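Local atomic coordinates of tRNA (adenine(58)-N(1))-methyltransferase catalytic subunit TRM61 C-terminal domain-containing protein (Thermoplasma acidophilum, PDB entry 1YB2), a protein that probably transfers methyl groups from S-adenosyl-L-methionine to adenine in RNA, possibly at N1 of a tRNA adenine. Residues 57-69 with 263-275. Sequence-based numbering, arbitrary orientation.
Sequences SRVIEPGDELIVS and TFAIKKSGMVYRI
Strands 65-68 and 272-274 run parallel, their axes 4.8 Å apart at closest approach, and Glu65 and Ile67 alternate with Tyr273 and Ile275 in donating backbone hydrogen bonds across the pair. On the face that carries Leu66, the Tyr273 ring is packed from several directions. With chi1 at -61° its CG lies anti to the carbonyl carbon, which swings the ring toward Arg58 and Ile60, in the loop leading into the turn, with Asp64 OD2 at its edge. Ile60 CD1 sits over one ring face, 3.8 Å from the centroid, in a CH-pi contact, while Leu66 CD2 meets Tyr273 CD2 obliquely. The guanidinium of Arg58 stands almost perpendicular to the ring, 89° between planes, with NE at the ring edge; the methyl CE of selenomethionine Met271 lies over the guanidinium. Tyrosine suits this place because its ring is apolar where the isoleucine and leucine press, yet its hydroxyl donates to a water that also binds Val59 O and Asp64 OD2.

Asp64 ties the turn to the incoming chain. Its OD2 accepts from Glu61 N across the type II turn 61-64, and OD1 takes the Ser269 hydroxyl, 2.5 Å from OG, on its anti lone pair. Ser269 OG in turn accepts from Met271 N, an ST turn. Gly63, whose positive phi suits a residue lacking CB, brings its backbone against Lys267 and Lys268, where a CB would run into Ser269 N, and its O accepts from Ser269 N at 2.9 Å.

On the other face Ile67 CD1 touches Val272 CG1 at 3.5 Å and lies against one face of the Arg274 guanidinium. Extended Glu65 runs beside Val272, its OE1 hydrogen-bonded to Ser72 OG. Strand 272-274 thus forms an edge of the N-terminal FKBP-like domain's sheet: the C-terminal tail, leaving the methyltransferase sheet at strand 258-267, returns to complete it.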
loop_
_atom_site.group_PDB
_atom_site.type_symbol
_atom_site.label_atom_id
_atom_site.label_comp_id
_atom_site.label_asym_id
_atom_site.label_seq_id
_atom_site.Cartn_x
_atom_site.Cartn_y
_atom_site.Cartn_z
ATOM N N SER A 57 24.204 22.366 21.520
ATOM C CA SER A 57 22.864 22.458 20.948
ATOM C C SER A 57 22.853 22.633 19.419
ATOM O O SER A 57 22.180 23.526 18.896
ATOM C CB SER A 57 22.077 23.588 21.627
ATOM O OG SER A 57 21.230 23.080 22.651
ATOM N N ARG A 58 23.587 21.782 18.704
ATOM C CA ARG A 58 23.506 21.770 17.235
ATOM C C ARG A 58 22.143 21.209 16.793
ATOM O O ARG A 58 21.467 20.520 17.561
ATOM C CB ARG A 58 24.694 21.023 16.592
ATOM C CG ARG A 58 24.537 20.753 15.081
ATOM C CD ARG A 58 25.847 20.813 14.301
ATOM N NE ARG A 58 26.969 20.228 15.034
ATOM C CZ ARG A 58 28.089 19.771 14.477
ATOM N NH1 ARG A 58 28.252 19.801 13.154
ATOM N NH2 ARG A 58 29.048 19.269 15.252
ATOM N N VAL A 59 21.728 21.568 15.582
ATOM C CA VAL A 59 20.423 21.188 15.077
ATOM C C VAL A 59 20.528 19.819 14.404
ATOM O O VAL A 59 21.306 19.622 13.468
ATOM C CB VAL A 59 19.794 22.292 14.149
ATOM C CG1 VAL A 59 20.838 22.917 13.231
ATOM C CG2 VAL A 59 18.609 21.756 13.351
ATOM N N ILE A 60 19.766 18.872 14.937
ATOM C CA ILE A 60 19.720 17.513 14.418
ATOM C C ILE A 60 18.794 17.483 13.204
ATOM O O ILE A 60 17.737 18.107 13.214
ATOM C CB ILE A 60 19.248 16.514 15.509
ATOM C CG1 ILE A 60 20.163 16.566 16.743
ATOM C CG2 ILE A 60 19.136 15.113 14.968
ATOM C CD1 ILE A 60 21.682 16.619 16.457
ATOM N N GLU A 61 19.213 16.759 12.164
ATOM C CA GLU A 61 18.484 16.693 10.897
ATOM C C GLU A 61 18.143 15.239 10.561
ATOM O O GLU A 61 18.834 14.317 11.016
ATOM C CB GLU A 61 19.337 17.282 9.762
ATOM C CG GLU A 61 19.881 18.704 10.023
ATOM C CD GLU A 61 18.823 19.811 9.877
ATOM O OE1 GLU A 61 17.629 19.518 9.610
ATOM O OE2 GLU A 61 19.198 20.999 10.037
ATOM N N PRO A 62 17.080 15.029 9.763
ATOM C CA PRO A 62 16.802 13.673 9.275
ATOM C C PRO A 62 18.047 13.048 8.626
ATOM O O PRO A 62 18.818 13.738 7.950
ATOM C CB PRO A 62 15.712 13.888 8.211
ATOM C CG PRO A 62 15.032 15.187 8.618
ATOM C CD PRO A 62 16.101 16.024 9.275
ATOM N N GLY A 63 18.241 11.750 8.835
ATOM C CA GLY A 63 19.421 11.059 8.308
ATOM C C GLY A 63 20.628 11.097 9.247
ATOM O O GLY A 63 21.560 10.322 9.060
ATOM N N ASP A 64 20.629 11.978 10.259
ATOM C CA ASP A 64 21.756 12.004 11.235
ATOM C C ASP A 64 21.792 10.688 12.016
ATOM O O ASP A 64 20.764 10.099 12.309
ATOM C CB ASP A 64 21.678 13.186 12.233
ATOM C CG ASP A 64 21.957 14.544 11.595
ATOM O OD1 ASP A 64 22.363 14.618 10.418
ATOM O OD2 ASP A 64 21.769 15.569 12.289
ATOM N N GLU A 65 22.993 10.217 12.323
ATOM C CA GLU A 65 23.163 8.998 13.094
ATOM C C GLU A 65 23.478 9.383 14.534
ATOM O O GLU A 65 24.400 10.172 14.800
ATOM C CB GLU A 65 24.296 8.148 12.499
ATOM C CG GLU A 65 24.585 6.892 13.262
ATOM C CD GLU A 65 25.581 5.969 12.545
ATOM O OE1 GLU A 65 25.819 4.858 13.071
ATOM O OE2 GLU A 65 26.117 6.346 11.469
ATOM N N LEU A 66 22.687 8.858 15.463
ATOM C CA LEU A 66 22.928 9.060 16.890
ATOM C C LEU A 66 23.346 7.718 17.475
ATOM O O LEU A 66 22.598 6.744 17.406
ATOM C CB LEU A 66 21.680 9.615 17.611
ATOM C CG LEU A 66 20.903 10.796 17.008
ATOM C CD1 LEU A 66 19.732 11.225 17.905
ATOM C CD2 LEU A 66 21.805 11.987 16.723
ATOM N N ILE A 67 24.562 7.666 18.005
ATOM C CA ILE A 67 25.094 6.441 18.603
ATOM C C ILE A 67 24.991 6.584 20.112
ATOM O O ILE A 67 25.722 7.339 20.741
ATOM C CB ILE A 67 26.558 6.128 18.154
ATOM C CG1 ILE A 67 26.680 6.212 16.622
ATOM C CG2 ILE A 67 27.002 4.729 18.689
ATOM C CD1 ILE A 67 28.084 5.872 16.056
ATOM N N VAL A 68 24.034 5.877 20.689
ATOM C CA VAL A 68 23.831 5.948 22.127
ATOM C C VAL A 68 24.209 4.607 22.767
ATOM O O VAL A 68 23.618 3.563 22.465
ATOM C CB VAL A 68 22.423 6.517 22.500
ATOM C CG1 VAL A 68 21.492 6.567 21.292
ATOM C CG2 VAL A 68 21.799 5.790 23.700
ATOM N N SER A 69 25.261 4.668 23.587
ATOM C CA SER A 69 25.910 3.503 24.211
ATOM C C SER A 69 26.330 2.404 23.234
ATOM O O SER A 69 26.167 1.209 23.509
ATOM C CB SER A 69 25.055 2.951 25.354
ATOM O OG SER A 69 25.062 3.862 26.440
ATOM N N THR A 263 13.494 -5.140 0.430
ATOM C CA THR A 263 14.456 -4.524 1.355
ATOM C C THR A 263 14.167 -3.022 1.475
ATOM O O THR A 263 14.006 -2.327 0.466
ATOM C CB THR A 263 15.909 -4.742 0.862
ATOM O OG1 THR A 263 16.223 -6.132 0.921
ATOM C CG2 THR A 263 16.945 -3.938 1.700
ATOM N N PHE A 264 14.074 -2.535 2.707
ATOM C CA PHE A 264 13.954 -1.101 2.981
ATOM C C PHE A 264 15.236 -0.575 3.616
ATOM O O PHE A 264 15.788 -1.206 4.515
ATOM C CB PHE A 264 12.794 -0.825 3.945
ATOM C CG PHE A 264 11.463 -1.285 3.441
ATOM C CD1 PHE A 264 10.931 -2.511 3.853
ATOM C CD2 PHE A 264 10.742 -0.503 2.531
ATOM C CE1 PHE A 264 9.682 -2.955 3.382
ATOM C CE2 PHE A 264 9.484 -0.934 2.049
ATOM C CZ PHE A 264 8.957 -2.155 2.478
ATOM N N ALA A 265 15.676 0.598 3.175
ATOM C CA ALA A 265 16.885 1.234 3.699
ATOM C C ALA A 265 16.659 2.741 3.806
ATOM O O ALA A 265 15.921 3.330 2.994
ATOM C CB ALA A 265 18.080 0.924 2.786
ATOM N N ILE A 266 17.267 3.360 4.811
ATOM C CA ILE A 266 17.214 4.826 4.968
ATOM C C ILE A 266 18.553 5.495 4.619
ATOM O O ILE A 266 19.605 5.033 5.044
ATOM C CB ILE A 266 16.717 5.220 6.409
ATOM C CG1 ILE A 266 16.511 6.733 6.569
ATOM C CG2 ILE A 266 17.621 4.604 7.528
ATOM C CD1 ILE A 266 15.699 7.092 7.822
ATOM N N LYS A 267 18.503 6.576 3.826
ATOM C CA LYS A 267 19.685 7.393 3.515
ATOM C C LYS A 267 20.184 8.169 4.743
ATOM O O LYS A 267 19.433 8.937 5.370
ATOM C CB LYS A 267 19.367 8.385 2.373
ATOM C CG LYS A 267 20.510 9.375 2.028
ATOM C CD LYS A 267 21.660 8.682 1.296
ATOM C CE LYS A 267 22.886 9.616 1.157
ATOM N NZ LYS A 267 22.564 10.809 0.292
ATOM N N LYS A 268 21.467 8.001 5.060
ATOM C CA LYS A 268 22.085 8.764 6.145
ATOM C C LYS A 268 22.570 10.109 5.642
ATOM O O LYS A 268 22.982 10.217 4.493
ATOM C CB LYS A 268 23.228 7.966 6.761
ATOM C CG LYS A 268 22.741 6.655 7.363
ATOM C CD LYS A 268 23.877 5.841 8.008
ATOM C CE LYS A 268 24.882 5.404 6.973
ATOM N NZ LYS A 268 25.907 4.518 7.582
ATOM N N SER A 269 22.532 11.133 6.499
ATOM C CA SER A 269 23.084 12.433 6.137
ATOM C C SER A 269 24.617 12.435 6.093
ATOM O O SER A 269 25.221 13.303 5.463
ATOM C CB SER A 269 22.605 13.513 7.127
ATOM O OG SER A 269 23.134 13.267 8.426
ATOM N N GLY A 270 25.237 11.472 6.768
ATOM C CA GLY A 270 26.683 11.439 6.916
ATOM C C GLY A 270 27.172 11.976 8.259
ATOM O O GLY A 270 28.341 11.766 8.612
HETATM N N MSE A 271 26.303 12.675 8.992
HETATM C CA MSE A 271 26.656 13.260 10.289
HETATM C C MSE A 271 26.381 12.239 11.416
HETATM O O MSE A 271 25.328 11.592 11.456
HETATM C CB MSE A 271 25.926 14.596 10.533
HETATM C CG MSE A 271 26.325 15.296 11.808
HETATM SE SE MSE A 271 28.262 15.821 11.748
HETATM C CE MSE A 271 28.582 16.245 13.673
ATOM N N VAL A 272 27.358 12.098 12.308
ATOM C CA VAL A 272 27.295 11.163 13.426
ATOM C C VAL A 272 27.519 11.896 14.764
ATOM O O VAL A 272 28.466 12.681 14.906
ATOM C CB VAL A 272 28.322 10.009 13.282
ATOM C CG1 VAL A 272 28.009 8.895 14.273
ATOM C CG2 VAL A 272 28.339 9.434 11.866
ATOM N N TYR A 273 26.612 11.672 15.715
ATOM C CA TYR A 273 26.751 12.176 17.085
ATOM C C TYR A 273 26.838 11.009 18.055
ATOM O O TYR A 273 26.162 9.992 17.891
ATOM C CB TYR A 273 25.566 13.054 17.479
ATOM C CG TYR A 273 25.407 14.279 16.630
ATOM C CD1 TYR A 273 26.128 15.443 16.909
ATOM C CD2 TYR A 273 24.541 14.278 15.537
ATOM C CE1 TYR A 273 25.985 16.577 16.121
ATOM C CE2 TYR A 273 24.396 15.401 14.742
ATOM C CZ TYR A 273 25.114 16.548 15.051
ATOM O OH TYR A 273 24.973 17.649 14.262
ATOM N N ARG A 274 27.680 11.163 19.067
ATOM C CA ARG A 274 27.869 10.126 20.075
ATOM C C ARG A 274 27.516 10.682 21.439
ATOM O O ARG A 274 27.996 11.757 21.811
ATOM C CB ARG A 274 29.323 9.652 20.075
ATOM C CG ARG A 274 29.699 8.910 18.805
ATOM C CD ARG A 274 31.204 8.907 18.594
ATOM N NE ARG A 274 31.515 8.452 17.249
ATOM C CZ ARG A 274 31.561 7.178 16.870
ATOM N NH1 ARG A 274 31.849 6.888 15.612
ATOM N NH2 ARG A 274 31.308 6.193 17.736
ATOM N N ILE A 275 26.672 9.961 22.178
ATOM C CA ILE A 275 26.446 10.260 23.611
ATOM C C ILE A 275 26.608 9.060 24.564
ATOM O O ILE A 275 26.337 7.909 24.200
ATOM C CB ILE A 275 25.091 10.949 23.889
ATOM C CG1 ILE A 275 23.976 10.344 23.043
ATOM C CG2 ILE A 275 25.207 12.462 23.716
ATOM C CD1 ILE A 275 23.058 9.482 23.844
HETATM O O HOH W 1 23.176 17.789 12.525
HETATM O O HOH W 2 24.341 10.032 9.284
#